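Local coordinates for protein nitroreductase (PDB 3PXV) that binds flavin mononucleotide as a member of the nitroreductase family and probably works as an FMN-dependent oxidoreductase, at residues B[8-20]-B[118-132]. Residues are numbered along the deposited sequence; the frame is centred on the assembly and turned at random.
With FMN (flavin mononucleotide), chain F.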
loop_
_atom_site.group_PDB
_atom_site.type_symbol
_atom_site.label_atom_id
_atom_site.label_comp_id
_atom_site.label_asym_id
_atom_site.label_seq_id
_atom_site.Cartn_x
_atom_site.Cartn_y
_atom_site.Cartn_z
ATOM N N LYS B 8 -16.284 -3.042 -5.819
ATOM C CA LYS B 8 -16.778 -4.370 -5.403
ATOM C C LYS B 8 -15.563 -5.261 -5.116
ATOM O O LYS B 8 -15.522 -6.000 -4.117
ATOM C CB LYS B 8 -17.696 -4.968 -6.468
ATOM C CG LYS B 8 -18.161 -6.427 -6.238
ATOM C CD LYS B 8 -19.312 -6.835 -7.209
ATOM C CE LYS B 8 -19.620 -8.355 -7.202
ATOM N NZ LYS B 8 -18.556 -9.154 -7.891
ATOM N N VAL B 9 -14.541 -5.121 -5.967
ATOM C CA VAL B 9 -13.314 -5.865 -5.796
ATOM C C VAL B 9 -12.648 -5.469 -4.491
ATOM O O VAL B 9 -12.150 -6.314 -3.776
ATOM C CB VAL B 9 -12.378 -5.709 -7.009
ATOM C CG1 VAL B 9 -10.973 -6.197 -6.667
ATOM C CG2 VAL B 9 -12.976 -6.486 -8.225
ATOM N N ILE B 10 -12.646 -4.184 -4.174
ATOM C CA ILE B 10 -12.066 -3.711 -2.924
ATOM C C ILE B 10 -12.833 -4.340 -1.763
ATOM O O ILE B 10 -12.209 -4.834 -0.832
ATOM C CB ILE B 10 -12.099 -2.164 -2.835
ATOM C CG1 ILE B 10 -11.078 -1.576 -3.811
ATOM C CG2 ILE B 10 -11.862 -1.693 -1.398
ATOM C CD1 ILE B 10 -11.357 -0.135 -4.254
ATOM N N ALA B 11 -14.169 -4.379 -1.861
ATOM C CA ALA B 11 -15.019 -4.885 -0.789
ATOM C C ALA B 11 -14.920 -6.390 -0.577
ATOM O O ALA B 11 -14.979 -6.857 0.570
ATOM C CB ALA B 11 -16.499 -4.504 -1.010
ATOM N N GLU B 12 -14.811 -7.141 -1.670
ATOM C CA GLU B 12 -14.807 -8.597 -1.598
ATOM C C GLU B 12 -13.447 -9.257 -1.359
ATOM O O GLU B 12 -13.407 -10.435 -1.039
ATOM C CB GLU B 12 -15.439 -9.177 -2.868
ATOM C CG GLU B 12 -14.543 -9.144 -4.114
ATOM C CD GLU B 12 -15.315 -9.364 -5.420
ATOM O OE1 GLU B 12 -16.518 -9.701 -5.373
ATOM O OE2 GLU B 12 -14.707 -9.176 -6.495
ATOM N N ARG B 13 -12.354 -8.503 -1.514
ATOM C CA ARG B 13 -11.022 -9.026 -1.344
ATOM C C ARG B 13 -10.897 -9.498 0.074
ATOM O O ARG B 13 -11.220 -8.780 0.989
ATOM C CB ARG B 13 -9.975 -7.976 -1.604
ATOM C CG ARG B 13 -8.516 -8.470 -1.369
ATOM C CD ARG B 13 -7.629 -7.412 -0.663
ATOM N NE ARG B 13 -8.332 -6.983 0.540
ATOM C CZ ARG B 13 -8.396 -7.660 1.686
ATOM N NH1 ARG B 13 -7.735 -8.794 1.875
ATOM N NH2 ARG B 13 -9.089 -7.158 2.678
ATOM N N TYR B 14 -10.406 -10.717 0.250
ATOM C CA TYR B 14 -10.298 -11.321 1.568
ATOM C C TYR B 14 -8.969 -12.091 1.614
ATOM O O TYR B 14 -8.386 -12.392 0.560
ATOM C CB TYR B 14 -11.489 -12.289 1.794
ATOM C CG TYR B 14 -11.419 -13.578 0.966
ATOM C CD1 TYR B 14 -11.899 -13.621 -0.334
ATOM C CD2 TYR B 14 -10.875 -14.753 1.502
ATOM C CE1 TYR B 14 -11.824 -14.788 -1.100
ATOM C CE2 TYR B 14 -10.801 -15.934 0.745
ATOM C CZ TYR B 14 -11.275 -15.941 -0.559
ATOM O OH TYR B 14 -11.214 -17.092 -1.313
ATOM N N SER B 15 -8.515 -12.424 2.822
ATOM C CA SER B 15 -7.292 -13.191 2.991
ATOM C C SER B 15 -7.571 -14.684 2.914
ATOM O O SER B 15 -8.197 -15.251 3.799
ATOM C CB SER B 15 -6.626 -12.858 4.314
ATOM O OG SER B 15 -6.037 -11.582 4.270
ATOM N N CYS B 16 -7.119 -15.333 1.859
ATOM C CA CYS B 16 -7.337 -16.774 1.718
ATOM C C CYS B 16 -6.276 -17.571 2.483
ATOM O O CYS B 16 -5.066 -17.287 2.354
ATOM C CB CYS B 16 -7.313 -17.168 0.237
ATOM S SG CYS B 16 -7.463 -18.913 -0.093
ATOM N N ARG B 17 -6.709 -18.555 3.266
ATOM C CA ARG B 17 -5.758 -19.388 4.000
ATOM C C ARG B 17 -5.923 -20.908 3.744
ATOM O O ARG B 17 -5.691 -21.733 4.623
ATOM C CB ARG B 17 -5.843 -19.079 5.490
ATOM C CG ARG B 17 -5.336 -17.708 5.814
ATOM C CD ARG B 17 -5.203 -17.496 7.308
ATOM N NE ARG B 17 -4.728 -16.140 7.552
ATOM C CZ ARG B 17 -5.514 -15.100 7.805
ATOM N NH1 ARG B 17 -6.838 -15.249 7.904
ATOM N NH2 ARG B 17 -4.967 -13.899 7.989
ATOM N N ASP B 18 -6.285 -21.259 2.525
ATOM C CA ASP B 18 -6.490 -22.644 2.165
ATOM C C ASP B 18 -6.625 -22.663 0.648
ATOM O O ASP B 18 -7.696 -22.379 0.091
ATOM C CB ASP B 18 -7.761 -23.157 2.847
ATOM C CG ASP B 18 -8.048 -24.600 2.544
ATOM O OD1 ASP B 18 -7.161 -25.291 2.021
ATOM O OD2 ASP B 18 -9.167 -25.051 2.851
ATOM N N PHE B 19 -5.516 -22.958 -0.012
ATOM C CA PHE B 19 -5.445 -22.979 -1.471
ATOM C C PHE B 19 -5.419 -24.380 -2.074
ATOM O O PHE B 19 -4.884 -25.303 -1.484
ATOM C CB PHE B 19 -4.157 -22.281 -1.924
ATOM C CG PHE B 19 -4.089 -20.802 -1.596
ATOM C CD1 PHE B 19 -3.558 -20.363 -0.405
ATOM C CD2 PHE B 19 -4.473 -19.852 -2.531
ATOM C CE1 PHE B 19 -3.454 -19.004 -0.129
ATOM C CE2 PHE B 19 -4.382 -18.496 -2.252
ATOM C CZ PHE B 19 -3.865 -18.078 -1.066
ATOM N N LYS B 20 -5.991 -24.509 -3.267
ATOM C CA LYS B 20 -5.927 -25.724 -4.063
ATOM C C LYS B 20 -4.522 -25.724 -4.672
ATOM O O LYS B 20 -3.844 -24.683 -4.668
ATOM C CB LYS B 20 -7.011 -25.717 -5.165
ATOM C CG LYS B 20 -8.457 -25.689 -4.618
ATOM C CD LYS B 20 -9.538 -25.310 -5.663
ATOM C CE LYS B 20 -10.182 -26.487 -6.342
ATOM N NZ LYS B 20 -11.042 -27.296 -5.406
ATOM N N GLN B 118 -0.935 -4.213 -2.319
ATOM C CA GLN B 118 -2.395 -4.029 -2.436
ATOM C C GLN B 118 -2.778 -4.030 -3.915
ATOM O O GLN B 118 -3.786 -4.613 -4.291
ATOM C CB GLN B 118 -2.878 -2.755 -1.720
ATOM C CG GLN B 118 -4.364 -2.454 -1.826
ATOM C CD GLN B 118 -5.286 -3.493 -1.193
ATOM O OE1 GLN B 118 -4.879 -4.593 -0.904
ATOM N NE2 GLN B 118 -6.550 -3.136 -0.996
ATOM N N THR B 119 -1.970 -3.412 -4.767
ATOM C CA THR B 119 -2.282 -3.424 -6.198
ATOM C C THR B 119 -2.326 -4.872 -6.716
ATOM O O THR B 119 -3.228 -5.252 -7.478
ATOM C CB THR B 119 -1.287 -2.627 -6.970
ATOM O OG1 THR B 119 -1.252 -1.302 -6.435
ATOM C CG2 THR B 119 -1.665 -2.595 -8.454
ATOM N N ILE B 120 -1.378 -5.692 -6.265
ATOM C CA ILE B 120 -1.383 -7.108 -6.606
ATOM C C ILE B 120 -2.682 -7.777 -6.116
ATOM O O ILE B 120 -3.384 -8.442 -6.894
ATOM C CB ILE B 120 -0.183 -7.877 -5.970
ATOM C CG1 ILE B 120 1.138 -7.384 -6.560
ATOM C CG2 ILE B 120 -0.380 -9.392 -6.162
ATOM C CD1 ILE B 120 2.391 -8.028 -6.007
ATOM N N ALA B 121 -2.998 -7.591 -4.834
ATOM C CA ALA B 121 -4.143 -8.276 -4.243
ATOM C C ALA B 121 -5.429 -7.901 -4.957
ATOM O O ALA B 121 -6.251 -8.777 -5.261
ATOM C CB ALA B 121 -4.241 -8.002 -2.719
ATOM N N LEU B 122 -5.602 -6.615 -5.251
ATOM C CA LEU B 122 -6.816 -6.179 -5.946
ATOM C C LEU B 122 -6.843 -6.716 -7.372
ATOM O O LEU B 122 -7.888 -7.197 -7.849
ATOM C CB LEU B 122 -6.997 -4.644 -5.896
ATOM C CG LEU B 122 -7.206 -4.080 -4.489
ATOM C CD1 LEU B 122 -7.440 -2.591 -4.538
ATOM C CD2 LEU B 122 -8.367 -4.755 -3.762
ATOM N N ALA B 123 -5.702 -6.666 -8.059
ATOM C CA ALA B 123 -5.656 -7.217 -9.427
ATOM C C ALA B 123 -5.991 -8.719 -9.425
ATOM O O ALA B 123 -6.763 -9.189 -10.241
ATOM C CB ALA B 123 -4.306 -6.941 -10.093
ATOM N N ALA B 124 -5.439 -9.460 -8.477
ATOM C CA ALA B 124 -5.691 -10.895 -8.407
ATOM C C ALA B 124 -7.171 -11.162 -8.138
ATOM O O ALA B 124 -7.805 -12.033 -8.768
ATOM C CB ALA B 124 -4.832 -11.523 -7.329
ATOM N N THR B 125 -7.740 -10.380 -7.228
ATOM C CA THR B 125 -9.126 -10.589 -6.824
ATOM C C THR B 125 -10.071 -10.324 -7.988
ATOM O O THR B 125 -11.052 -11.042 -8.129
ATOM C CB THR B 125 -9.505 -9.736 -5.603
ATOM O OG1 THR B 125 -8.687 -10.108 -4.486
ATOM C CG2 THR B 125 -10.922 -9.952 -5.248
ATOM N N SER B 126 -9.766 -9.308 -8.805
ATOM C CA SER B 126 -10.584 -8.968 -9.981
ATOM C C SER B 126 -10.526 -10.068 -11.015
ATOM O O SER B 126 -11.427 -10.175 -11.850
ATOM C CB SER B 126 -10.085 -7.698 -10.675
ATOM O OG SER B 126 -8.883 -7.948 -11.395
ATOM N N LEU B 127 -9.433 -10.839 -10.994
ATOM C CA LEU B 127 -9.227 -11.952 -11.947
ATOM C C LEU B 127 -9.687 -13.296 -11.424
ATOM O O LEU B 127 -9.477 -14.309 -12.065
ATOM C CB LEU B 127 -7.752 -12.032 -12.376
ATOM C CG LEU B 127 -7.282 -10.857 -13.235
ATOM C CD1 LEU B 127 -5.763 -10.854 -13.459
ATOM C CD2 LEU B 127 -8.026 -10.910 -14.546
ATOM N N GLY B 128 -10.346 -13.308 -10.270
ATOM C CA GLY B 128 -10.820 -14.559 -9.683
ATOM C C GLY B 128 -9.708 -15.370 -9.034
ATOM O O GLY B 128 -9.909 -16.551 -8.725
ATOM N N ILE B 129 -8.542 -14.738 -8.822
ATOM C CA ILE B 129 -7.404 -15.398 -8.171
ATOM C C ILE B 129 -7.361 -15.047 -6.670
ATOM O O ILE B 129 -7.178 -13.884 -6.294
ATOM C CB ILE B 129 -6.063 -14.997 -8.808
ATOM C CG1 ILE B 129 -6.029 -15.365 -10.297
ATOM C CG2 ILE B 129 -4.902 -15.644 -8.071
ATOM C CD1 ILE B 129 -6.391 -16.824 -10.592
ATOM N N ALA B 130 -7.499 -16.067 -5.831
ATOM C CA ALA B 130 -7.444 -15.905 -4.395
ATOM C C ALA B 130 -6.034 -15.511 -3.995
ATOM O O ALA B 130 -5.054 -15.902 -4.633
ATOM C CB ALA B 130 -7.860 -17.206 -3.696
ATOM N N ASN B 131 -5.927 -14.747 -2.916
ATOM C CA ASN B 131 -4.640 -14.240 -2.475
ATOM C C ASN B 131 -4.590 -13.911 -0.983
ATOM O O ASN B 131 -5.617 -13.871 -0.296
ATOM C CB ASN B 131 -4.322 -12.967 -3.254
ATOM C CG ASN B 131 -5.377 -11.894 -3.075
ATOM O OD1 ASN B 131 -5.291 -11.093 -2.140
ATOM N ND2 ASN B 131 -6.420 -11.900 -3.938
ATOM N N ILE B 132 -3.375 -13.674 -0.496
ATOM C CA ILE B 132 -3.156 -13.232 0.859
ATOM C C ILE B 132 -1.764 -12.604 0.969
ATOM O O ILE B 132 -0.798 -13.162 0.426
ATOM C CB ILE B 132 -3.264 -14.383 1.893
ATOM C CG1 ILE B 132 -3.242 -13.809 3.303
ATOM C CG2 ILE B 132 -2.091 -15.411 1.753
ATOM C CD1 ILE B 132 -3.380 -14.857 4.407
HETATM N N1 FMN F . -2.060 -13.319 7.249
HETATM C C2 FMN F . -1.438 -14.532 7.471
HETATM O O2 FMN F . -2.075 -15.568 7.654
HETATM N N3 FMN F . -0.073 -14.592 7.491
HETATM C C4 FMN F . 0.701 -13.473 7.302
HETATM O O4 FMN F . 1.915 -13.602 7.340
HETATM C C4A FMN F . 0.073 -12.247 7.076
HETATM N N5 FMN F . 0.794 -11.104 6.875
HETATM C C5A FMN F . 0.179 -9.973 6.399
HETATM C C6 FMN F . 0.963 -8.905 5.952
HETATM C C7 FMN F . 0.375 -7.748 5.459
HETATM C C7M FMN F . 1.247 -6.647 4.992
HETATM C C8 FMN F . -1.008 -7.655 5.424
HETATM C C8M FMN F . -1.696 -6.444 4.909
HETATM C C9 FMN F . -1.799 -8.721 5.866
HETATM C C9A FMN F . -1.203 -9.897 6.362
HETATM N N10 FMN F . -1.949 -10.971 6.819
HETATM C C10 FMN F . -1.320 -12.177 7.049
HETATM C "C1'" FMN F . -3.411 -11.011 6.481
HETATM C "C2'" FMN F . -4.198 -10.255 7.538
HETATM O "O2'" FMN F . -4.330 -11.090 8.672
HETATM C "C3'" FMN F . -5.551 -9.846 6.962
HETATM O "O3'" FMN F . -5.389 -8.971 5.865
HETATM C "C4'" FMN F . -6.379 -9.140 8.021
HETATM O "O4'" FMN F . -6.615 -10.075 9.029
HETATM C "C5'" FMN F . -7.705 -8.609 7.476
HETATM O "O5'" FMN F . -8.455 -9.668 6.912
HETATM P P FMN F . -8.823 -9.684 5.350
HETATM O O1P FMN F . -9.449 -11.010 5.065
HETATM O O2P FMN F . -7.584 -9.519 4.449
HETATM O O3P FMN F . -9.806 -8.573 5.183
HETATM O O HOH W 1 -9.545 -4.442 0.147
HETATM O O HOH W 2 -6.169 -10.596 0.229
HETATM O O HOH W 3 -9.930 -12.062 -2.678
HETATM O O HOH W 4 -8.686 -14.196 -1.522
#
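The FMN-binding site of this nitroreductase is a worked example of a cofactor gripped in part by a loop that leans on a helix and the strand after it. R13, just past helix 8-12, lays its aliphatic chain over helix 118-126: CG, anti to the backbone N (chi1 177°), rests 3.5 Å from OG1 of T125, and CD passes the methyl of A121. Further bends turn the guanidinium to the phosphate, where R13 NH1 meets FMN O2P at 2.7 Å and NH2 reaches O3P; NE and NH1 donate to two different waters. S15 adds its backbone N and hydroxyl to the same phosphate. R17 serves the isoalloxazine end, with NE 2.7 Å from FMN O2 in a straight bond (173°) and NH2 hydrogen-bonded to FMN N1. The side chains of I132 and R17 cross at about a right angle, I132 CD1 lying 3.5 Å from FMN N1. Y91, K175 and H178 complete the site.

T125 OG1 links the elements: it donates to A121 O, accepts from N131 ND2 at 2.9 Å within the amide plane, and takes a water that also accepts from Y14 N. A valine here would probably leave the N131 amide without one of its two acceptors and that water without its hold on the helix. Backbone C16 N donates to N131 O at 3.0 Å, while C16 SG sits over the F19 ring, whose edge meets A130 O. Where helix 8-12 and helix 118-126 meet, their segment axes at 103°, V9 CG1 lies 3.5 Å from L122 O.

Strand 130-133 borders strand 161-169, where L167 and L168 touch I132 and N131; helix 26-36 packs on A123, and the second subunit adds Q38 against I10 and R13.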